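Local coordinates for ABC transporter, substrate binding protein (Aeropyrum pernix, PDB 3EAF), which probably captures a small solute outside the cell and delivers it to an ABC transporter for import, and which binds a magnesium ion, at residues Ile304-Ser309 and Glu325-Asp330. Numbering follows the deposited sequence.
Sequences IESVTS and EANTFD. With MG (magnesium ion), chain C.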
ATOM      1  N   ILE A 304       6.210  -7.400  18.497  1.00 12.73           N
ATOM      2  CA  ILE A 304       5.870  -7.904  19.835  1.00 13.14           C
ATOM      3  C   ILE A 304       6.699  -9.136  20.219  1.00 13.52           C
ATOM      4  O   ILE A 304       7.170  -9.246  21.353  1.00 13.41           O
ATOM      5  CB  ILE A 304       4.354  -8.223  19.965  1.00 13.14           C
ATOM      6  CG1 ILE A 304       3.529  -6.951  19.759  1.00 12.09           C
ATOM      7  CG2 ILE A 304       4.042  -8.871  21.331  1.00 11.80           C
ATOM      8  CD1 ILE A 304       2.079  -7.205  19.461  1.00 12.48           C
ATOM      9  N   GLU A 305       6.876 -10.047  19.268  1.00 14.32           N
ATOM     10  CA  GLU A 305       7.694 -11.244  19.474  1.00 15.23           C
ATOM     11  C   GLU A 305       9.177 -10.927  19.671  1.00 15.79           C
ATOM     12  O   GLU A 305       9.947 -11.796  20.084  1.00 15.66           O
ATOM     13  CB  GLU A 305       7.515 -12.221  18.312  1.00 15.23           C
ATOM     14  CG  GLU A 305       6.136 -12.840  18.237  1.00 15.91           C
ATOM     15  CD  GLU A 305       5.890 -13.615  16.958  1.00 17.66           C
ATOM     16  OE1 GLU A 305       6.558 -13.339  15.928  1.00 19.27           O
ATOM     17  OE2 GLU A 305       5.005 -14.499  16.976  1.00 18.52           O
ATOM     18  N   SER A 306       9.558  -9.679  19.379  1.00 16.64           N
ATOM     19  CA  SER A 306      10.939  -9.201  19.472  1.00 17.40           C
ATOM     20  C   SER A 306      11.236  -8.423  20.756  1.00 18.06           C
ATOM     21  O   SER A 306      12.382  -8.015  20.976  1.00 18.70           O
ATOM     22  CB  SER A 306      11.272  -8.312  18.267  1.00 17.42           C
ATOM     23  OG  SER A 306      11.060  -9.000  17.049  1.00 18.31           O
ATOM     24  N   VAL A 307      10.217  -8.195  21.587  1.00 18.14           N
ATOM     25  CA  VAL A 307      10.408  -7.465  22.848  1.00 18.42           C
ATOM     26  C   VAL A 307      10.167  -8.339  24.081  1.00 18.89           C
ATOM     27  O   VAL A 307       9.518  -9.388  23.998  1.00 18.86           O
ATOM     28  CB  VAL A 307       9.546  -6.166  22.938  1.00 18.39           C
ATOM     29  CG1 VAL A 307       9.870  -5.225  21.793  1.00 18.61           C
ATOM     30  CG2 VAL A 307       8.053  -6.472  22.979  1.00 17.57           C
ATOM     31  N   THR A 308      10.713  -7.904  25.212  1.00 19.39           N
ATOM     32  CA  THR A 308      10.406  -8.505  26.503  1.00 19.85           C
ATOM     33  C   THR A 308       9.091  -7.923  27.012  1.00 20.05           C
ATOM     34  O   THR A 308       8.703  -6.817  26.622  1.00 19.79           O
ATOM     35  CB  THR A 308      11.520  -8.250  27.553  1.00 20.04           C
ATOM     36  OG1 THR A 308      11.591  -6.855  27.867  1.00 20.50           O
ATOM     37  CG2 THR A 308      12.876  -8.731  27.047  1.00 19.76           C
ATOM     38  N   SER A 309       8.404  -8.673  27.875  1.00 20.40           N
ATOM     39  CA  SER A 309       7.152  -8.217  28.469  1.00 20.74           C
ATOM     40  C   SER A 309       7.359  -6.984  29.350  1.00 21.16           C
ATOM     41  O   SER A 309       6.491  -6.113  29.415  1.00 21.15           O
ATOM     42  CB  SER A 309       6.483  -9.343  29.265  1.00 20.68           C
ATOM     43  OG  SER A 309       7.366  -9.879  30.232  1.00 20.86           O
ATOM     44  N   GLU A 325      13.064  -1.244  14.374  1.00 13.05           N
ATOM     45  CA  GLU A 325      14.322  -0.667  13.890  1.00 13.79           C
ATOM     46  C   GLU A 325      15.539  -1.582  14.080  1.00 13.86           C
ATOM     47  O   GLU A 325      16.579  -1.377  13.451  1.00 13.84           O
ATOM     48  CB  GLU A 325      14.572   0.692  14.560  1.00 13.52           C
ATOM     49  CG  GLU A 325      13.637   1.792  14.074  1.00 14.07           C
ATOM     50  CD  GLU A 325      13.834   3.118  14.783  1.00 14.63           C
ATOM     51  OE1 GLU A 325      14.269   3.122  15.954  1.00 16.21           O
ATOM     52  OE2 GLU A 325      13.533   4.166  14.169  1.00 15.55           O
ATOM     53  N   ALA A 326      15.405  -2.596  14.934  1.00 14.26           N
ATOM     54  CA  ALA A 326      16.547  -3.420  15.332  1.00 14.58           C
ATOM     55  C   ALA A 326      16.564  -4.809  14.701  1.00 14.82           C
ATOM     56  O   ALA A 326      17.462  -5.594  14.988  1.00 15.27           O
ATOM     57  CB  ALA A 326      16.609  -3.535  16.861  1.00 14.64           C
ATOM     58  N   ASN A 327      15.584  -5.106  13.851  1.00 14.76           N
ATOM     59  CA  ASN A 327      15.417  -6.454  13.309  1.00 15.12           C
ATOM     60  C   ASN A 327      15.049  -6.461  11.826  1.00 14.96           C
ATOM     61  O   ASN A 327      14.343  -5.570  11.351  1.00 15.09           O
ATOM     62  CB  ASN A 327      14.325  -7.219  14.078  1.00 15.17           C
ATOM     63  CG  ASN A 327      14.603  -7.320  15.564  1.00 15.49           C
ATOM     64  OD1 ASN A 327      14.028  -6.579  16.367  1.00 15.67           O
ATOM     65  ND2 ASN A 327      15.489  -8.234  15.940  1.00 14.36           N
ATOM     66  N   THR A 328      15.526  -7.482  11.115  1.00 14.53           N
ATOM     67  CA  THR A 328      15.085  -7.777   9.758  1.00 14.18           C
ATOM     68  C   THR A 328      13.888  -8.724   9.817  1.00 13.76           C
ATOM     69  O   THR A 328      13.924  -9.720  10.540  1.00 13.83           O
ATOM     70  CB  THR A 328      16.233  -8.393   8.937  1.00 14.29           C
ATOM     71  OG1 THR A 328      17.234  -7.394   8.726  1.00 13.76           O
ATOM     72  CG2 THR A 328      15.748  -8.911   7.580  1.00 15.06           C
ATOM     73  N   PHE A 329      12.828  -8.409   9.073  1.00 13.23           N
ATOM     74  CA  PHE A 329      11.590  -9.192   9.134  1.00 13.05           C
ATOM     75  C   PHE A 329      11.256  -9.880   7.820  1.00 13.14           C
ATOM     76  O   PHE A 329      11.449  -9.317   6.735  1.00 13.08           O
ATOM     77  CB  PHE A 329      10.403  -8.308   9.547  1.00 13.29           C
ATOM     78  CG  PHE A 329      10.563  -7.658  10.893  1.00 13.29           C
ATOM     79  CD1 PHE A 329      10.268  -8.357  12.059  1.00 13.59           C
ATOM     80  CD2 PHE A 329      11.001  -6.345  10.997  1.00 12.64           C
ATOM     81  CE1 PHE A 329      10.414  -7.759  13.305  1.00 13.53           C
ATOM     82  CE2 PHE A 329      11.155  -5.745  12.234  1.00 12.16           C
ATOM     83  CZ  PHE A 329      10.855  -6.444  13.388  1.00 12.68           C
ATOM     84  N   ASP A 330      10.743 -11.101   7.928  1.00 12.97           N
ATOM     85  CA  ASP A 330      10.178 -11.794   6.778  1.00 13.49           C
ATOM     86  C   ASP A 330       8.754 -12.216   7.121  1.00 13.07           C
ATOM     87  O   ASP A 330       8.512 -12.877   8.137  1.00 13.15           O
ATOM     88  CB  ASP A 330      11.030 -13.004   6.367  1.00 13.84           C
ATOM     89  CG  ASP A 330      10.397 -13.813   5.227  1.00 15.60           C
ATOM     90  OD1 ASP A 330       9.878 -13.212   4.267  1.00 16.55           O
ATOM     91  OD2 ASP A 330      10.417 -15.059   5.295  1.00 19.22           O
TER
HETATM   92 MG    MG C   1      16.853  -2.005  11.095  1.00 14.55          MG
HETATM   93  O   HOH W   1      14.740  -2.928  11.163  1.00 11.36           O
HETATM   94  O   HOH W   2      18.637  -3.527  11.983  1.00 12.68           O
HETATM   95  O   HOH W   3      18.848  -1.032   9.805  1.00 13.91           O
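Ser306 OG and Phe329 CG both lie anti to their carbonyl carbons, beside the backbone N (chi1 -57° and -60°), which brings the serine hydroxyl to the rim of the phenyl ring. Ser306 OG lies close to the ring plane, 4.0 Å from Phe329 CE1, a van der Waals approach at the edge; the hydroxyl's hydrogen bond is instead with Lys302 O, back in helix 288-304. Asn327 adds a light touch, its side-chain amide lying near Ser306 CB. Contact is sparse, with 81 Å² buried in all and no hydrogen bond between the segments. In this periplasmic-binding-protein fold, it joins the type I beta turn from Ile304 to Val307, which follows helix 288-304 and is closed by Val307 N to Ile304 O at 3.2 Å, to the chain leaving helix 317-326. The buried Phe329 ring also packs on Leu299 and Leu324, one from each helix. Glu325 O binds the magnesium ion at 2.5 Å, and Asp340 and Tyr341 contribute further ligands. One of the metal's waters donates a hydrogen bond of 2.7 Å to Asn327 O, which places the Asn327 carbonyl in the second shell of the site.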